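PDB 1ZBS: uncharacterized protein from Porphyromonas gingivalis, which is of unproven function but probably phosphorylates N-acetylglucosamine or a related sugar at the expense of ATP, as a kinase of the ASKHA superfamily. Local coordinates for residues A101-C106 and C123-R128; S219-L224 and S253-K258; Q36-I41 and A75-E80. All blocks are in the same frame, centred on the assembly; numbering follows the deposited sequence.

Contact 1 of 3, residues A101-C106 and C123-R128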
# COMPACT_ATOMS: atom_id res chain seq x y z
N ALA A 101 22.96 6.81 -10.65
CA ALA A 101 22.14 7.53 -11.61
C ALA A 101 22.64 8.96 -11.78
O ALA A 101 22.74 9.46 -12.90
CB ALA A 101 20.68 7.54 -11.17
N ALA A 102 22.97 9.61 -10.68
CA ALA A 102 23.45 10.99 -10.75
C ALA A 102 24.77 11.06 -11.51
O ALA A 102 24.98 11.99 -12.30
CB ALA A 102 23.62 11.57 -9.36
N ARG A 103 25.65 10.10 -11.28
CA ARG A 103 26.94 10.09 -11.97
C ARG A 103 26.77 9.87 -13.46
O ARG A 103 27.52 10.42 -14.27
CB ARG A 103 27.85 9.01 -11.39
CG ARG A 103 28.52 9.42 -10.09
CD ARG A 103 29.40 8.31 -9.55
NE ARG A 103 30.16 8.75 -8.39
CZ ARG A 103 30.91 7.95 -7.64
NH1 ARG A 103 31.57 8.44 -6.60
NH2 ARG A 103 31.00 6.66 -7.93
N ALA A 104 25.78 9.06 -13.83
CA ALA A 104 25.53 8.77 -15.23
C ALA A 104 24.84 9.92 -15.96
O ALA A 104 25.15 10.19 -17.11
CB ALA A 104 24.69 7.50 -15.36
N LEU A 105 23.92 10.60 -15.27
CA LEU A 105 23.17 11.70 -15.87
C LEU A 105 23.83 13.07 -15.71
O LEU A 105 23.82 13.89 -16.63
CB LEU A 105 21.77 11.77 -15.26
CG LEU A 105 20.85 10.57 -15.49
CD1 LEU A 105 19.59 10.71 -14.65
CD2 LEU A 105 20.52 10.46 -16.96
N CYS A 106 24.39 13.31 -14.53
CA CYS A 106 25.01 14.59 -14.24
C CYS A 106 26.49 14.62 -14.60
O CYS A 106 27.02 15.67 -14.95
CB CYS A 106 24.82 14.92 -12.77
SG CYS A 106 23.10 15.08 -12.32
N CYS A 123 17.48 12.97 -5.74
CA CYS A 123 18.60 13.48 -4.97
C CYS A 123 19.14 14.76 -5.59
O CYS A 123 18.99 14.99 -6.80
CB CYS A 123 19.74 12.46 -4.94
SG CYS A 123 20.62 12.32 -6.51
N LEU A 124 19.75 15.58 -4.77
CA LEU A 124 20.35 16.81 -5.24
C LEU A 124 21.82 16.42 -5.34
O LEU A 124 22.40 15.95 -4.36
CB LEU A 124 20.16 17.94 -4.22
CG LEU A 124 20.05 19.39 -4.71
CD1 LEU A 124 20.60 20.30 -3.61
CD2 LEU A 124 20.81 19.61 -6.00
N PHE A 125 22.41 16.58 -6.52
CA PHE A 125 23.82 16.23 -6.76
C PHE A 125 24.61 17.53 -6.87
O PHE A 125 24.17 18.47 -7.53
CB PHE A 125 23.95 15.45 -8.08
CG PHE A 125 25.26 14.72 -8.23
CD1 PHE A 125 25.96 14.76 -9.43
CD2 PHE A 125 25.77 13.97 -7.17
CE1 PHE A 125 27.17 14.06 -9.57
CE2 PHE A 125 26.97 13.27 -7.31
CZ PHE A 125 27.67 13.32 -8.51
N ASP A 126 25.78 17.61 -6.23
CA ASP A 126 26.58 18.84 -6.32
C ASP A 126 27.69 18.69 -7.33
O ASP A 126 28.51 19.60 -7.51
CB ASP A 126 27.15 19.23 -4.95
CG ASP A 126 28.32 18.35 -4.51
OD1 ASP A 126 28.75 18.50 -3.34
OD2 ASP A 126 28.83 17.52 -5.30
N GLY A 127 27.72 17.54 -7.99
CA GLY A 127 28.74 17.30 -8.99
C GLY A 127 29.71 16.20 -8.63
O GLY A 127 30.39 15.68 -9.51
N ARG A 128 29.82 15.85 -7.35
CA ARG A 128 30.74 14.78 -6.98
C ARG A 128 30.05 13.83 -6.02
O ARG A 128 30.32 12.63 -6.02
CB ARG A 128 32.02 15.35 -6.34
CG ARG A 128 33.31 14.57 -6.70
CD ARG A 128 34.26 15.41 -7.57
NE ARG A 128 35.30 14.63 -8.26
CZ ARG A 128 35.07 13.75 -9.23
NH1 ARG A 128 36.07 13.09 -9.80
NH2 ARG A 128 33.82 13.54 -9.65
O HOH W 1 30.93 10.76 -4.49
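Ala102 of helix 97-105 and Cys106, just after it, pack on Phe125 of strand 120-125, joining the helix to the second mixed sheet of the chain. Phe125 buries the most surface here, and both faces of its ring are met. Ala102 CB stands over one face as a CH-pi contact, 3.9 Å from the ring centroid and 17° off its normal, though set slightly toward the rim. Gly127 N lies 3.6 Å above the Phe125 plane on the opposite face, toward the rim, supplied by the phenylalanine's own chain as it turns back. Phe125 CG is anti to the backbone N (chi1 -164°), on the side of Ala102 and Cys106, which lie four residues apart; Cys106 CB comes obliquely to within 3.5 Å of Phe125 CD1. Cys106 SG makes a looser sulfur-aromatic contact, 5.3 Å from the Phe125 centroid.

This is helix-on-sheet packing of the actin-like, ribonuclease H-related fold, in which helix 97-105 follows the last strand of the first sheet and leads into strand 111-116 of the second. Arg103 runs past the ring, with its CG 4.3 Å from Phe125 CZ, and its NH1 reaches a water at 3.2 Å that donates to Arg128 O. Arg103 NH2 bonds Tyr66 OH of the first sheet. Past the ring, Asp126 OD2 accepts from Arg128 N at 2.8 Å, an Asx turn.

Contact 2 of 3, residues S219-L224 and S253-K258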
# COMPACT_ATOMS: atom_id res chain seq x y z
N SER A 219 0.31 11.35 -11.05
CA SER A 219 1.31 10.68 -10.25
C SER A 219 2.68 11.31 -10.48
O SER A 219 3.44 11.51 -9.53
CB SER A 219 1.34 9.19 -10.58
OG SER A 219 2.07 8.51 -9.57
N PHE A 220 2.99 11.61 -11.74
CA PHE A 220 4.28 12.23 -12.06
C PHE A 220 4.34 13.62 -11.42
O PHE A 220 5.38 14.03 -10.91
CB PHE A 220 4.47 12.37 -13.58
CG PHE A 220 4.82 11.08 -14.28
CD1 PHE A 220 5.05 9.91 -13.56
CD2 PHE A 220 4.92 11.05 -15.67
CE1 PHE A 220 5.38 8.72 -14.22
CE2 PHE A 220 5.24 9.87 -16.33
CZ PHE A 220 5.48 8.70 -15.61
N ASP A 221 3.22 14.34 -11.45
CA ASP A 221 3.18 15.68 -10.87
C ASP A 221 3.44 15.56 -9.37
O ASP A 221 4.22 16.33 -8.80
CB ASP A 221 1.81 16.33 -11.12
CG ASP A 221 1.79 17.80 -10.73
OD1 ASP A 221 2.54 18.60 -11.33
OD2 ASP A 221 1.02 18.16 -9.81
N ASP A 222 2.80 14.57 -8.75
CA ASP A 222 2.93 14.28 -7.34
C ASP A 222 4.38 13.99 -6.98
O ASP A 222 4.87 14.40 -5.93
CB ASP A 222 2.11 13.05 -6.96
CG ASP A 222 0.91 13.39 -6.12
OD1 ASP A 222 -0.20 13.50 -6.68
OD2 ASP A 222 1.08 13.54 -4.89
N PHE A 223 5.06 13.26 -7.86
CA PHE A 223 6.45 12.94 -7.62
C PHE A 223 7.28 14.22 -7.57
O PHE A 223 8.09 14.39 -6.66
CB PHE A 223 7.00 12.00 -8.70
CG PHE A 223 8.50 11.87 -8.66
CD1 PHE A 223 9.30 12.67 -9.47
CD2 PHE A 223 9.12 10.97 -7.79
CE1 PHE A 223 10.70 12.59 -9.40
CE2 PHE A 223 10.51 10.88 -7.71
CZ PHE A 223 11.30 11.69 -8.52
N LEU A 224 7.06 15.12 -8.52
CA LEU A 224 7.82 16.37 -8.53
C LEU A 224 7.56 17.18 -7.27
O LEU A 224 8.50 17.61 -6.58
CB LEU A 224 7.45 17.20 -9.76
CG LEU A 224 7.87 16.57 -11.08
CD1 LEU A 224 7.33 17.38 -12.25
CD2 LEU A 224 9.39 16.49 -11.13
N SER A 253 7.56 14.89 -19.76
CA SER A 253 7.93 16.21 -20.28
C SER A 253 6.81 17.23 -20.04
O SER A 253 7.06 18.34 -19.56
CB SER A 253 8.19 16.16 -21.79
OG SER A 253 9.55 15.89 -22.08
N SER A 254 5.59 16.84 -20.39
CA SER A 254 4.44 17.72 -20.22
C SER A 254 4.27 18.14 -18.77
O SER A 254 4.00 19.30 -18.49
CB SER A 254 3.18 17.02 -20.69
OG SER A 254 2.03 17.74 -20.27
N VAL A 255 4.41 17.18 -17.86
CA VAL A 255 4.27 17.46 -16.43
C VAL A 255 5.34 18.45 -15.97
O VAL A 255 5.02 19.46 -15.34
CB VAL A 255 4.39 16.17 -15.60
CG1 VAL A 255 4.35 16.51 -14.11
CG2 VAL A 255 3.26 15.21 -15.95
N ILE A 256 6.59 18.16 -16.28
CA ILE A 256 7.70 19.03 -15.92
C ILE A 256 7.46 20.44 -16.46
O ILE A 256 7.55 21.43 -15.73
CB ILE A 256 9.04 18.50 -16.49
CG1 ILE A 256 9.45 17.22 -15.75
CG2 ILE A 256 10.12 19.58 -16.40
CD1 ILE A 256 10.60 16.45 -16.40
N LYS A 257 7.16 20.53 -17.75
CA LYS A 257 6.92 21.81 -18.41
C LYS A 257 5.79 22.55 -17.70
O LYS A 257 5.91 23.73 -17.38
CB LYS A 257 6.52 21.57 -19.87
CG LYS A 257 6.85 22.71 -20.83
CD LYS A 257 8.07 22.36 -21.69
CE LYS A 257 7.78 21.15 -22.59
NZ LYS A 257 8.94 20.75 -23.44
N LYS A 258 4.70 21.84 -17.45
CA LYS A 258 3.53 22.40 -16.80
C LYS A 258 3.83 23.05 -15.45
O LYS A 258 3.08 23.92 -15.00
CB LYS A 258 2.46 21.32 -16.66
CG LYS A 258 1.07 21.82 -16.31
CD LYS A 258 0.02 20.80 -16.74
CE LYS A 258 -1.36 21.14 -16.22
NZ LYS A 258 -1.46 20.99 -14.73
O HOH W 2 2.35 19.52 -13.77
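Val255 is the first residue of 253-258 to meet the other helix, and it carries most of the contact. Its CG1, anti to the backbone N (chi1 175°), points into the backbone of helix 210-229 and comes within 3.5 Å of Asp221 CA. The other methyl, CG2, lies 3.9 Å from Phe220 CB and near the plane of that ring, at its edge. Leu224 CD1 touches the same Val255 CG1 that meets Asp221, at 3.6 Å, its side chain crossing that of the valine obliquely.

One water donates both to Val255 O, at 3.1 Å, and to Asp221 OD1, at 2.6 Å, a polar bridge beside the apolar contact. Asp221 OD2 forms a salt bridge with Arg259, just beyond the segment. Ile256 follows with a lighter touch, its CG1 4.1 Å from Leu224 CD1, and turns with Leu224 onto strand 238-241. Lys258 NZ remains 5.8 Å from Asp221 OD1, where its charge could at most act at a distance.

Gln217, Phe220, Asp221 and Leu224 thus form a hole into which Val255 fits as a single knob, between helix segments crossing at -48° in the helical layer of an alpha/beta domain.

Contact 3 of 3, residues Q36-I41 and A75-E80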
# COMPACT_ATOMS: atom_id res chain seq x y z
N GLN A 36 18.82 -8.80 1.09
CA GLN A 36 19.38 -10.15 1.17
C GLN A 36 20.56 -10.18 2.14
O GLN A 36 20.96 -9.13 2.65
CB GLN A 36 19.83 -10.62 -0.22
CG GLN A 36 18.68 -10.82 -1.21
CD GLN A 36 19.15 -10.84 -2.66
OE1 GLN A 36 19.63 -9.83 -3.19
NE2 GLN A 36 19.02 -11.99 -3.31
N ASP A 37 21.10 -11.37 2.40
CA ASP A 37 22.23 -11.50 3.31
C ASP A 37 23.49 -12.09 2.68
O ASP A 37 23.53 -12.35 1.48
CB ASP A 37 21.83 -12.33 4.54
CG ASP A 37 21.57 -13.79 4.21
OD1 ASP A 37 21.10 -14.52 5.10
OD2 ASP A 37 21.83 -14.20 3.06
N ARG A 38 24.50 -12.31 3.51
CA ARG A 38 25.79 -12.83 3.07
C ARG A 38 25.79 -13.92 2.00
O ARG A 38 26.16 -13.68 0.84
CB ARG A 38 26.58 -13.32 4.28
CG ARG A 38 28.03 -13.71 4.00
CD ARG A 38 28.95 -12.50 3.89
NE ARG A 38 28.98 -11.72 5.14
CZ ARG A 38 29.86 -10.76 5.42
NH1 ARG A 38 29.80 -10.12 6.57
NH2 ARG A 38 30.83 -10.47 4.54
N ASN A 39 25.36 -15.13 2.36
CA ASN A 39 25.38 -16.24 1.42
C ASN A 39 24.19 -16.39 0.47
O ASN A 39 24.29 -17.05 -0.57
CB ASN A 39 25.63 -17.57 2.16
CG ASN A 39 24.56 -17.90 3.19
OD1 ASN A 39 23.39 -18.12 2.84
ND2 ASN A 39 24.94 -17.94 4.47
N GLU A 40 23.06 -15.76 0.79
CA GLU A 40 21.91 -15.88 -0.12
C GLU A 40 22.18 -15.02 -1.35
O GLU A 40 21.44 -15.08 -2.33
CB GLU A 40 20.61 -15.44 0.57
CG GLU A 40 20.35 -13.95 0.59
CD GLU A 40 18.91 -13.64 0.96
OE1 GLU A 40 18.00 -14.10 0.23
OE2 GLU A 40 18.69 -12.93 1.98
N ILE A 41 23.25 -14.22 -1.29
CA ILE A 41 23.66 -13.38 -2.42
C ILE A 41 25.04 -13.85 -2.87
O ILE A 41 25.51 -13.53 -3.97
CB ILE A 41 23.75 -11.87 -2.03
CG1 ILE A 41 23.98 -11.03 -3.30
CG2 ILE A 41 24.93 -11.63 -1.08
CD1 ILE A 41 23.00 -11.36 -4.43
N ALA A 75 26.75 -1.86 2.73
CA ALA A 75 27.54 -1.86 1.50
C ALA A 75 28.80 -2.71 1.67
O ALA A 75 29.13 -3.52 0.80
CB ALA A 75 27.93 -0.43 1.12
N PRO A 76 29.51 -2.55 2.80
CA PRO A 76 30.74 -3.33 3.05
C PRO A 76 30.53 -4.84 3.10
O PRO A 76 31.48 -5.60 3.23
CB PRO A 76 31.23 -2.77 4.38
CG PRO A 76 29.97 -2.38 5.07
CD PRO A 76 29.22 -1.68 3.96
N MSE A 77 29.28 -5.27 2.99
CA MSE A 77 28.97 -6.68 3.03
C MSE A 77 29.06 -7.23 1.60
O MSE A 77 29.65 -8.28 1.35
CB MSE A 77 27.58 -6.89 3.64
CG MSE A 77 27.17 -8.33 3.87
SE MSE A 77 26.59 -9.22 2.25
CE MSE A 77 24.67 -8.96 2.43
N LEU A 78 28.47 -6.51 0.66
CA LEU A 78 28.51 -6.93 -0.73
C LEU A 78 29.93 -6.77 -1.24
O LEU A 78 30.37 -7.49 -2.13
CB LEU A 78 27.56 -6.07 -1.57
CG LEU A 78 27.43 -6.42 -3.05
CD1 LEU A 78 27.12 -7.89 -3.24
CD2 LEU A 78 26.34 -5.55 -3.65
N ASN A 79 30.66 -5.83 -0.65
CA ASN A 79 32.04 -5.58 -1.02
C ASN A 79 32.86 -6.82 -0.70
O ASN A 79 33.74 -7.21 -1.47
CB ASN A 79 32.58 -4.36 -0.25
CG ASN A 79 34.00 -3.99 -0.65
OD1 ASN A 79 34.92 -4.79 -0.54
ND2 ASN A 79 34.17 -2.76 -1.12
N GLU A 80 32.57 -7.46 0.43
CA GLU A 80 33.27 -8.66 0.84
C GLU A 80 32.92 -9.83 -0.06
O GLU A 80 33.79 -10.62 -0.44
CB GLU A 80 32.93 -9.02 2.29
CG GLU A 80 33.41 -8.00 3.30
CD GLU A 80 33.13 -8.44 4.73
OE1 GLU A 80 33.59 -9.54 5.11
OE2 GLU A 80 32.45 -7.68 5.46
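Arg38 and Glu80 form the outer edge of this contact, a salt bridge in which Arg38 NH2 stands 3.0 Å from Glu80 OE1. The two groups are not coplanar: guanidinium and carboxylate are turned 72° against each other, so the pairing rests on one nitrogen rather than on a flat two-pronged match. Met77, modelled as selenomethionine, fills the space beneath. Its CG lies over the centre of one guanidinium face, 3.9 Å from Arg38 CZ, while the rest of the chain slides past the arginine in the opposite direction. Bent at chi2 (-78°), which places the selenium, Met77 brings SE to 3.8 Å from Arg38 CA. The terminal CE then lands on the backbone, 3.4 Å from Asp37 C.

These residues belong to the first turns of two helices of the actin-like fold. Helix 75-85 packs on strand 91-95 of the first sheet, as the helix of a beta-alpha-beta crossover from the parallel strand 62-67, and helix 38-53 lies beside it. Deeper in, Ile41 CG1 and Leu78 CD1 meet loosely at 4.4 Å, and Ile31 touches both residues.

Behind the shell, Asp37 is the N-cap of the first helix, and the geometry fits a capping box with Glu40, although the place of Asp37 OD2 is doubtful. The other arm, Asp37 N to Glu40 OE2, is a weak bond of 2.9 Å. Gln36 OE1, just upstream, accepts from Asn32 N.

Overall arrangement
The three contacts illustrate how a duplicated fold is packed. Contact 3 belongs to the first sheet, contacts 1 and 2 to the second. Contacts 1 and 2 have centres 20 Å and nearest atoms about 7 Å apart; they do not touch but share strand 238-241, whose His239 and Ile241 side chains touch residues 101-106, while Leu238 and Phe240 touch contact 2. Contact 3 leans on strand 91-95, which leads into helix 97-105, yet its centre is 25 Å from that of contact 1. Contacts 2 and 3, centres 37 Å apart, lie on opposite sides of the chain's centre. All three are packing within domains; related kinases bind substrates in the interdomain cleft, which no ligand marks here.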